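Local coordinates for putative sugar binding protein (Geobacillus stearothermophilus, PDB 6GT9) that binds galactose between its two lobes and probably serves as the sugar-binding protein of a sensing system for galactan utilization, at residues Ala216-Ser221 / Tyr242-Asp247. Numbering follows the deposited sequence.
With GAL (beta-D-galactopyranose), chain E.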
loop_
_atom_site.group_PDB
_atom_site.type_symbol
_atom_site.label_atom_id
_atom_site.label_comp_id
_atom_site.label_asym_id
_atom_site.label_seq_id
_atom_site.Cartn_x
_atom_site.Cartn_y
_atom_site.Cartn_z
ATOM N N ALA A 216 -17.008 -0.205 -14.224
ATOM C CA ALA A 216 -16.522 -0.290 -12.856
ATOM C C ALA A 216 -14.997 -0.359 -12.852
ATOM O O ALA A 216 -14.400 -1.102 -13.637
ATOM C CB ALA A 216 -17.113 -1.507 -12.131
ATOM N N PHE A 217 -14.377 0.414 -11.959
ATOM C CA PHE A 217 -12.930 0.393 -11.761
ATOM C C PHE A 217 -12.606 0.028 -10.321
ATOM O O PHE A 217 -13.317 0.430 -9.397
ATOM C CB PHE A 217 -12.286 1.746 -12.058
ATOM C CG PHE A 217 -12.130 2.052 -13.519
ATOM C CD1 PHE A 217 -13.158 2.667 -14.227
ATOM C CD2 PHE A 217 -10.945 1.758 -14.181
ATOM C CE1 PHE A 217 -13.006 2.984 -15.577
ATOM C CE2 PHE A 217 -10.791 2.060 -15.548
ATOM C CZ PHE A 217 -11.823 2.676 -16.239
ATOM N N TYR A 218 -11.511 -0.712 -10.147
ATOM C CA TYR A 218 -10.950 -1.061 -8.843
ATOM C C TYR A 218 -9.479 -0.665 -8.853
ATOM O O TYR A 218 -8.705 -1.210 -9.642
ATOM C CB TYR A 218 -11.096 -2.559 -8.579
ATOM C CG TYR A 218 -10.318 -3.121 -7.402
ATOM C CD1 TYR A 218 -10.273 -2.457 -6.181
ATOM C CD2 TYR A 218 -9.688 -4.352 -7.496
ATOM C CE1 TYR A 218 -9.591 -2.985 -5.088
ATOM C CE2 TYR A 218 -9.003 -4.894 -6.414
ATOM C CZ TYR A 218 -8.970 -4.215 -5.209
ATOM O OH TYR A 218 -8.296 -4.762 -4.136
ATOM N N GLY A 219 -9.103 0.284 -8.001
ATOM C CA GLY A 219 -7.706 0.692 -7.852
ATOM C C GLY A 219 -7.150 0.120 -6.560
ATOM O O GLY A 219 -7.838 0.102 -5.538
ATOM N N THR A 220 -5.906 -0.370 -6.609
ATOM C CA THR A 220 -5.370 -1.102 -5.467
ATOM C C THR A 220 -4.261 -0.367 -4.735
ATOM O O THR A 220 -3.683 -0.936 -3.806
ATOM C CB THR A 220 -4.865 -2.489 -5.892
ATOM O OG1 THR A 220 -3.711 -2.365 -6.741
ATOM C CG2 THR A 220 -5.963 -3.248 -6.638
ATOM N N SER A 221 -3.942 0.865 -5.128
ATOM C CA SER A 221 -2.951 1.656 -4.413
ATOM C C SER A 221 -3.449 3.093 -4.343
ATOM O O SER A 221 -4.454 3.453 -4.960
ATOM C CB SER A 221 -1.566 1.541 -5.067
ATOM O OG SER A 221 -1.517 2.169 -6.340
ATOM N N TYR A 242 -18.665 3.046 -11.618
ATOM C CA TYR A 242 -18.399 2.708 -10.225
ATOM C C TYR A 242 -16.893 2.656 -9.995
ATOM O O TYR A 242 -16.174 1.956 -10.710
ATOM C CB TYR A 242 -19.041 1.368 -9.864
ATOM C CG TYR A 242 -18.816 0.922 -8.430
ATOM C CD1 TYR A 242 -19.689 1.295 -7.416
ATOM C CD2 TYR A 242 -17.726 0.118 -8.093
ATOM C CE1 TYR A 242 -19.477 0.885 -6.096
ATOM C CE2 TYR A 242 -17.510 -0.298 -6.780
ATOM C CZ TYR A 242 -18.384 0.088 -5.787
ATOM O OH TYR A 242 -18.175 -0.338 -4.482
ATOM N N ILE A 243 -16.415 3.390 -8.996
ATOM C CA ILE A 243 -14.988 3.408 -8.665
ATOM C C ILE A 243 -14.822 3.020 -7.207
ATOM O O ILE A 243 -15.355 3.697 -6.320
ATOM C CB ILE A 243 -14.351 4.781 -8.911
ATOM C CG1 ILE A 243 -14.558 5.224 -10.350
ATOM C CG2 ILE A 243 -12.854 4.725 -8.605
ATOM C CD1 ILE A 243 -14.017 6.615 -10.619
ATOM N N ILE A 244 -14.050 1.965 -6.950
ATOM C CA ILE A 244 -13.585 1.670 -5.600
ATOM C C ILE A 244 -12.060 1.701 -5.619
ATOM O O ILE A 244 -11.426 1.071 -6.475
ATOM C CB ILE A 244 -14.141 0.333 -5.059
ATOM C CG1 ILE A 244 -13.635 0.086 -3.617
ATOM C CG2 ILE A 244 -13.828 -0.818 -5.992
ATOM C CD1 ILE A 244 -14.419 -0.967 -2.819
ATOM N N GLY A 245 -11.481 2.490 -4.726
ATOM C CA GLY A 245 -10.029 2.616 -4.657
ATOM C C GLY A 245 -9.473 2.316 -3.283
ATOM O O GLY A 245 -10.182 1.776 -2.431
ATOM N N PHE A 246 -8.200 2.655 -3.057
ATOM C CA PHE A 246 -7.516 2.429 -1.794
ATOM C C PHE A 246 -7.117 3.749 -1.149
ATOM O O PHE A 246 -6.823 4.732 -1.832
ATOM C CB PHE A 246 -6.257 1.556 -1.974
ATOM C CG PHE A 246 -6.437 0.135 -1.506
ATOM C CD1 PHE A 246 -7.191 -0.760 -2.247
ATOM C CD2 PHE A 246 -5.875 -0.290 -0.315
ATOM C CE1 PHE A 246 -7.365 -2.060 -1.826
ATOM C CE2 PHE A 246 -6.054 -1.593 0.130
ATOM C CZ PHE A 246 -6.808 -2.480 -0.636
ATOM N N ASP A 247 -7.132 3.744 0.187
ATOM C CA ASP A 247 -6.611 4.794 1.056
ATOM C C ASP A 247 -7.459 6.054 1.030
ATOM O O ASP A 247 -8.471 6.133 0.317
ATOM C CB ASP A 247 -5.152 5.105 0.704
ATOM C CG ASP A 247 -4.300 3.865 0.726
ATOM O OD1 ASP A 247 -4.214 3.204 1.784
ATOM O OD2 ASP A 247 -3.770 3.511 -0.335
HETATM C C1 GAL E . -0.793 2.259 -0.905
HETATM C C2 GAL E . 0.234 1.207 -0.539
HETATM C C3 GAL E . 1.655 1.798 -0.484
HETATM C C4 GAL E . 1.991 2.470 -1.805
HETATM C C5 GAL E . 0.904 3.457 -2.193
HETATM C C6 GAL E . 1.099 4.026 -3.601
HETATM O O1 GAL E . -2.077 1.671 -0.972
HETATM O O2 GAL E . -0.053 0.635 0.745
HETATM O O3 GAL E . 2.587 0.773 -0.324
HETATM O O4 GAL E . 2.135 1.490 -2.838
HETATM O O5 GAL E . -0.454 2.856 -2.173
HETATM O O6 GAL E . 0.320 5.187 -3.787
HETATM O O HOH W 1 -7.123 4.195 -5.215
#
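Strands 216-219 and 242-246, parallel neighbours in the sheet of one lobe of this periplasmic-binding-protein fold, are joined through helix 224-235 as a beta-alpha-beta crossover, and the residues just past their C-terminal ends, S221 and D247, line the galactose pocket. Three backbone bonds pair them: F217 N to Y242 O (2.7 Å), I244 N to F217 O, and G219 N to I244 O. On the face carrying Y218 and I244, Y218 CG lies anti to its backbone N (chi1 168°), CD1 is 3.9 Å from I244 CG2, and F175 stacks on the tyrosine ring. Past G219 a water links the strands, donating to S221 O (2.8 Å) and accepting from F246 N (2.9 Å). The F246 ring packs against G219 and T220: T220 O sits over one face, 3.7 Å from CG, while G219 O meets the edge at CD1 (3.5 Å) and Y218 OH, itself bonded to R171 O, approaches CE1. An alanine in place of F246 would probably leave G219 O, T220 O and the Y218 edge without this packing partner. D247 OD2 accepts the hydrogen bond of galactose O1 at 2.6 Å, while Q267 NE2 holds OD1. With both oxygens engaged, the carboxylate's rotation is probably fixed for gripping the anomeric hydroxyl.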